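Local structure of choline/ethanolamine kinase family protein (3DXQ) at residues 68-73 against 195-200; 112-117 against 224-229. The protein probably transfers phosphate to a small alcohol such as ethanolamine or choline, as a kinase of the choline/ethanolamine kinase family. One frame throughout, in Å; residues are numbered along the deposited sequence.

Interaction 1 of 2, residues 68-73 against 195-200; sequences AGVSPE and VDWEYS
Val-70 and Ser-71 meet the indole of Trp-197. The touching branch of Val-70 is CG1, which comes to the ring edge near its plane, with CG1 3.8 Å from Trp-197 CH2. With CG1 anti to the backbone N (chi1 163°), this branch is the one set at the indole edge, and the two side chains cross at about a right angle. Ser-71 meets the pyrrole half of the indole, and its CB is 3.4 Å from Trp-197 NE1. The approach is oblique. The Ser-71 hydroxyl is engaged by its own chain, with OG giving a hydrogen bond to Pro-72 O at 2.9 Å. Trp-197 NE1 has a weak bond to Ile-194 O. Next along the chain, Pro-72 lies against Val-195, with Pro-72 CD 3.9 Å from Val-195 CG1. All five touching residues are buried. The contact is carried by packing, with apolar pairs at Val-70/Trp-197 and Pro-72/Val-195.

Two local motifs position these groups. Gly-69 ends helix 55-67 in a Schellman motif with positive phi and turns the chain toward the indole. Trp-197 starts a type I turn that ends at Ser-200. Ser-200 OG (2.8 Å) and Ser-200 N both bond to Trp-197 O from the same face of that carbonyl. His-177 packs edge-to-face with the Trp-197 ring. With only an alanine here in place of the tryptophan, Val-70, Ser-71 and His-177 would probably lose their shared partner, leaving a gap beside helix 55-67.

The run VDWEY probably corresponds to the segment that holds the DFG aspartate in protein kinases. The contact joins the loop before strand 74-77 to the loop between strands 192-194 and 201-203. Helix 55-67 covers Trp-197 through Ala-61 and Ala-65, and helix 106-118 adds Leu-117.

Interaction 2 of 2, residues 112-117 against 224-229; sequences EAFRKL and EELMRA
Arg-115 reaches Ala-229 with a stretched side chain. CG is anti to the backbone N (chi1 -173°), and the chain stays extended from CG to NE, which carries the guanidinium across to the other helix. Glu-112 differs: it bends at chi2 (146°), and this brings OE2 to 3.9 Å from Ala-229 CB.

The one hydrogen bond across the contact runs from Arg-115 NH1 to Ala-229 O, 3.2 Å long. It is bent, with an N-H...O angle of 142°. The oxygen sits at the guanidinium edge but tilted somewhat out of its plane, and the nitrogen is likewise tilted from the carbonyl plane. Arg-115 CD also lies alongside, 3.7 Å from Ala-229 O.

On the buried side, Phe-114 turns its ring edge to Leu-226. The contact is loose, with Phe-114 CD2 4.5 Å from Leu-226 CD1. The Phe-114 ring also packs on Leu-209 and Leu-212 of helix 206-215. Ala-229 is the residue most covered here. The axes of the two segments pass 9.4 Å apart at closest, and the segments run in roughly the same direction.

The contact is therefore apolar inside and polar outside. Glu-112 and Arg-115 are exposed, so solvent probably shares in their interactions or competes for them. Ala-229 lies in the last turn of helix 220-231, where carbonyl groups tend to lack a partner within the helix. A positive guanidinium there would probably suit both the carbonyl oxygen and the helix end.

The chain first passes residues 68-73, in the loop after helix 55-67 and just before strand 74-77 of the five-stranded N-terminal sheet, and then residues 112-117 on helix 106-118. At 195-200 it returns to close interaction 1. At 224-229, on helix 220-231, it closes interaction 2. The two loops cross, because one segment of each lies inside the other. Interaction 1 ties the N-terminal lobe to the loop after strand 192-194. Interaction 2 ties two helices of the C-terminal part. Their centres are about 16 Å apart, and they touch directly: Lys-116 NZ lies 3.2 Å from Gly-69 O, a probable hydrogen bond, and Val-70 packs against helix 106-118.

Interaction 1 of 2, residues 68-73 against 195-200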
loop_
_atom_site.group_PDB
_atom_site.type_symbol
_atom_site.label_atom_id
_atom_site.label_comp_id
_atom_site.label_asym_id
_atom_site.label_seq_id
_atom_site.Cartn_x
_atom_site.Cartn_y
_atom_site.Cartn_z
ATOM N N ALA A 68 -8.166 -7.662 13.988
ATOM C CA ALA A 68 -8.115 -6.281 14.425
ATOM C C ALA A 68 -9.306 -5.436 13.934
ATOM O O ALA A 68 -9.388 -4.238 14.251
ATOM C CB ALA A 68 -6.832 -5.661 13.988
ATOM N N GLY A 69 -10.223 -6.041 13.175
ATOM C CA GLY A 69 -11.423 -5.351 12.677
ATOM C C GLY A 69 -11.163 -4.367 11.536
ATOM O O GLY A 69 -11.946 -3.450 11.312
ATOM N N VAL A 70 -10.062 -4.548 10.821
ATOM C CA VAL A 70 -9.662 -3.621 9.776
ATOM C C VAL A 70 -9.877 -4.224 8.408
ATOM O O VAL A 70 -10.251 -3.522 7.461
ATOM C CB VAL A 70 -8.179 -3.191 9.976
ATOM C CG1 VAL A 70 -7.620 -2.582 8.743
ATOM C CG2 VAL A 70 -8.077 -2.227 11.112
ATOM N N SER A 71 -9.619 -5.521 8.303
ATOM C CA SER A 71 -9.836 -6.277 7.078
ATOM C C SER A 71 -11.102 -7.128 7.142
ATOM O O SER A 71 -11.527 -7.584 8.209
ATOM C CB SER A 71 -8.653 -7.197 6.811
ATOM O OG SER A 71 -9.026 -8.255 5.930
ATOM N N PRO A 72 -11.703 -7.378 5.983
ATOM C CA PRO A 72 -12.844 -8.276 6.008
ATOM C C PRO A 72 -12.430 -9.661 6.479
ATOM O O PRO A 72 -11.261 -10.042 6.337
ATOM C CB PRO A 72 -13.290 -8.337 4.547
ATOM C CG PRO A 72 -12.647 -7.166 3.882
ATOM C CD PRO A 72 -11.395 -6.887 4.629
ATOM N N GLU A 73 -13.382 -10.373 7.076
ATOM C CA GLU A 73 -13.200 -11.733 7.515
ATOM C C GLU A 73 -12.571 -12.610 6.436
ATOM O O GLU A 73 -12.955 -12.531 5.274
ATOM C CB GLU A 73 -14.555 -12.345 7.854
ATOM C CG GLU A 73 -14.887 -12.415 9.308
ATOM C CD GLU A 73 -15.903 -13.503 9.563
ATOM O OE1 GLU A 73 -17.030 -13.395 9.018
ATOM O OE2 GLU A 73 -15.554 -14.478 10.281
ATOM N N VAL A 195 -7.997 -4.125 2.279
ATOM C CA VAL A 195 -7.727 -5.455 1.731
ATOM C C VAL A 195 -6.331 -5.498 1.115
ATOM O O VAL A 195 -5.696 -4.463 0.989
ATOM C CB VAL A 195 -8.773 -5.818 0.641
ATOM C CG1 VAL A 195 -10.163 -5.607 1.181
ATOM C CG2 VAL A 195 -8.556 -4.980 -0.644
ATOM N N ASP A 196 -5.902 -6.686 0.690
ATOM C CA ASP A 196 -4.610 -6.924 0.010
ATOM C C ASP A 196 -3.421 -6.755 0.923
ATOM O O ASP A 196 -2.709 -5.757 0.873
ATOM C CB ASP A 196 -4.443 -6.058 -1.241
ATOM C CG ASP A 196 -4.440 -6.872 -2.532
ATOM O OD1 ASP A 196 -5.411 -7.626 -2.785
ATOM O OD2 ASP A 196 -3.468 -6.726 -3.311
ATOM N N TRP A 197 -3.191 -7.765 1.746
ATOM C CA TRP A 197 -2.171 -7.693 2.781
ATOM C C TRP A 197 -0.895 -8.382 2.406
ATOM O O TRP A 197 -0.097 -8.717 3.264
ATOM C CB TRP A 197 -2.741 -8.285 4.078
ATOM C CG TRP A 197 -3.938 -7.522 4.509
ATOM C CD1 TRP A 197 -5.215 -7.719 4.097
ATOM C CD2 TRP A 197 -3.970 -6.391 5.389
ATOM N NE1 TRP A 197 -6.051 -6.805 4.683
ATOM C CE2 TRP A 197 -5.310 -5.971 5.478
ATOM C CE3 TRP A 197 -3.000 -5.701 6.121
ATOM C CZ2 TRP A 197 -5.703 -4.900 6.270
ATOM C CZ3 TRP A 197 -3.391 -4.632 6.902
ATOM C CH2 TRP A 197 -4.729 -4.242 6.972
ATOM N N GLU A 198 -0.663 -8.551 1.118
ATOM C CA GLU A 198 0.523 -9.292 0.676
ATOM C C GLU A 198 1.870 -8.634 1.020
ATOM O O GLU A 198 2.873 -9.342 1.176
ATOM C CB GLU A 198 0.436 -9.600 -0.823
ATOM C CG GLU A 198 0.468 -8.375 -1.713
ATOM C CD GLU A 198 0.008 -8.670 -3.121
ATOM O OE1 GLU A 198 0.534 -9.638 -3.734
ATOM O OE2 GLU A 198 -0.873 -7.931 -3.610
ATOM N N TYR A 199 1.901 -7.308 1.152
ATOM C CA TYR A 199 3.151 -6.607 1.488
ATOM C C TYR A 199 3.246 -6.209 2.972
ATOM O O TYR A 199 4.157 -5.481 3.366
ATOM C CB TYR A 199 3.314 -5.359 0.622
ATOM C CG TYR A 199 3.444 -5.598 -0.863
ATOM C CD1 TYR A 199 4.698 -5.767 -1.464
ATOM C CD2 TYR A 199 2.325 -5.594 -1.674
ATOM C CE1 TYR A 199 4.816 -5.952 -2.847
ATOM C CE2 TYR A 199 2.423 -5.791 -3.039
ATOM C CZ TYR A 199 3.664 -5.966 -3.624
ATOM O OH TYR A 199 3.721 -6.148 -4.986
ATOM N N SER A 200 2.314 -6.693 3.787
ATOM C CA SER A 200 2.251 -6.340 5.202
ATOM C C SER A 200 3.524 -6.666 5.912
ATOM O O SER A 200 4.243 -7.566 5.499
ATOM C CB SER A 200 1.127 -7.101 5.905
ATOM O OG SER A 200 -0.125 -6.816 5.330
#

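Interaction 2 of 2, residues 112-117 against 224-229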
loop_
_atom_site.group_PDB
_atom_site.type_symbol
_atom_site.label_atom_id
_atom_site.label_comp_id
_atom_site.label_asym_id
_atom_site.label_seq_id
_atom_site.Cartn_x
_atom_site.Cartn_y
_atom_site.Cartn_z
ATOM N N GLU A 112 -8.647 6.787 10.454
ATOM C CA GLU A 112 -9.293 5.989 11.508
ATOM C C GLU A 112 -8.999 4.509 11.305
ATOM O O GLU A 112 -8.729 3.802 12.278
ATOM C CB GLU A 112 -10.801 6.297 11.581
ATOM C CG GLU A 112 -11.047 7.686 12.288
ATOM C CD GLU A 112 -12.261 8.539 11.790
ATOM O OE1 GLU A 112 -13.192 8.028 11.109
ATOM O OE2 GLU A 112 -12.267 9.763 12.102
ATOM N N ALA A 113 -8.975 4.054 10.049
ATOM C CA ALA A 113 -8.680 2.640 9.775
ATOM C C ALA A 113 -7.234 2.326 10.168
ATOM O O ALA A 113 -6.978 1.322 10.858
ATOM C CB ALA A 113 -8.922 2.296 8.310
ATOM N N PHE A 114 -6.290 3.163 9.733
ATOM C CA PHE A 114 -4.908 2.963 10.132
ATOM C C PHE A 114 -4.794 2.972 11.654
ATOM O O PHE A 114 -4.083 2.162 12.255
ATOM C CB PHE A 114 -3.994 4.055 9.570
ATOM C CG PHE A 114 -3.714 3.936 8.100
ATOM C CD1 PHE A 114 -3.503 2.700 7.502
ATOM C CD2 PHE A 114 -3.577 5.069 7.327
ATOM C CE1 PHE A 114 -3.215 2.619 6.139
ATOM C CE2 PHE A 114 -3.276 4.986 5.972
ATOM C CZ PHE A 114 -3.090 3.763 5.384
ATOM N N ARG A 115 -5.496 3.902 12.281
ATOM C CA ARG A 115 -5.403 4.057 13.722
ATOM C C ARG A 115 -5.804 2.787 14.432
ATOM O O ARG A 115 -5.171 2.372 15.393
ATOM C CB ARG A 115 -6.301 5.194 14.180
ATOM C CG ARG A 115 -6.164 5.577 15.644
ATOM C CD ARG A 115 -6.910 6.859 15.843
ATOM N NE ARG A 115 -7.055 7.264 17.226
ATOM C CZ ARG A 115 -7.760 8.321 17.612
ATOM N NH1 ARG A 115 -8.372 9.091 16.721
ATOM N NH2 ARG A 115 -7.862 8.615 18.893
ATOM N N LYS A 116 -6.884 2.186 13.943
ATOM C CA LYS A 116 -7.383 0.944 14.482
ATOM C C LYS A 116 -6.364 -0.155 14.257
ATOM O O LYS A 116 -6.103 -0.958 15.172
ATOM C CB LYS A 116 -8.710 0.579 13.832
ATOM C CG LYS A 116 -9.497 -0.470 14.617
ATOM C CD LYS A 116 -10.948 -0.525 14.110
ATOM C CE LYS A 116 -11.733 -1.680 14.672
ATOM N NZ LYS A 116 -12.948 -1.843 13.851
ATOM N N LEU A 117 -5.781 -0.159 13.057
ATOM C CA LEU A 117 -4.793 -1.168 12.676
ATOM C C LEU A 117 -3.571 -1.103 13.535
ATOM O O LEU A 117 -3.218 -2.081 14.176
ATOM C CB LEU A 117 -4.380 -1.018 11.206
ATOM C CG LEU A 117 -3.231 -1.909 10.709
ATOM C CD1 LEU A 117 -3.621 -3.384 10.851
ATOM C CD2 LEU A 117 -2.802 -1.565 9.267
ATOM N N GLU A 224 -3.833 16.906 6.184
ATOM C CA GLU A 224 -4.205 17.347 7.528
ATOM C C GLU A 224 -5.376 16.522 8.033
ATOM O O GLU A 224 -5.389 16.070 9.156
ATOM C CB GLU A 224 -4.604 18.827 7.559
ATOM C CG GLU A 224 -3.462 19.786 7.271
ATOM C CD GLU A 224 -2.226 19.489 8.127
ATOM O OE1 GLU A 224 -2.356 19.432 9.384
ATOM O OE2 GLU A 224 -1.136 19.295 7.524
ATOM N N GLU A 225 -6.379 16.356 7.194
ATOM C CA GLU A 225 -7.541 15.596 7.585
ATOM C C GLU A 225 -7.144 14.156 7.956
ATOM O O GLU A 225 -7.652 13.620 8.935
ATOM C CB GLU A 225 -8.602 15.620 6.480
ATOM C CG GLU A 225 -9.939 15.102 6.953
ATOM C CD GLU A 225 -10.855 14.766 5.816
ATOM O OE1 GLU A 225 -11.010 15.591 4.902
ATOM O OE2 GLU A 225 -11.424 13.664 5.846
ATOM N N LEU A 226 -6.226 13.561 7.182
ATOM C CA LEU A 226 -5.726 12.189 7.414
ATOM C C LEU A 226 -4.986 12.089 8.745
ATOM O O LEU A 226 -5.264 11.224 9.561
ATOM C CB LEU A 226 -4.763 11.792 6.284
ATOM C CG LEU A 226 -3.989 10.470 6.372
ATOM C CD1 LEU A 226 -4.932 9.216 6.260
ATOM C CD2 LEU A 226 -2.874 10.418 5.330
HETATM N N MSE A 227 -4.031 12.984 8.953
HETATM C CA MSE A 227 -3.208 12.947 10.153
HETATM C C MSE A 227 -4.007 13.280 11.402
HETATM O O MSE A 227 -3.851 12.633 12.451
HETATM C CB MSE A 227 -1.997 13.881 9.996
HETATM C CG MSE A 227 -1.018 13.361 8.956
HETATM SE SE MSE A 227 0.583 14.446 8.684
HETATM C CE MSE A 227 -0.373 16.211 8.237
ATOM N N ARG A 228 -4.874 14.274 11.297
ATOM C CA ARG A 228 -5.681 14.659 12.432
ATOM C C ARG A 228 -6.545 13.493 12.870
ATOM O O ARG A 228 -6.663 13.250 14.056
ATOM C CB ARG A 228 -6.527 15.892 12.105
ATOM C CG ARG A 228 -7.468 16.345 13.227
ATOM C CD ARG A 228 -8.250 17.598 12.828
ATOM N NE ARG A 228 -7.385 18.783 12.796
ATOM C CZ ARG A 228 -7.049 19.515 13.864
ATOM N NH1 ARG A 228 -7.496 19.203 15.085
ATOM N NH2 ARG A 228 -6.252 20.565 13.711
ATOM N N ALA A 229 -7.145 12.777 11.920
ATOM C CA ALA A 229 -8.003 11.635 12.251
ATOM C C ALA A 229 -7.168 10.510 12.799
ATOM O O ALA A 229 -7.613 9.782 13.674
ATOM C CB ALA A 229 -8.801 11.161 11.029
#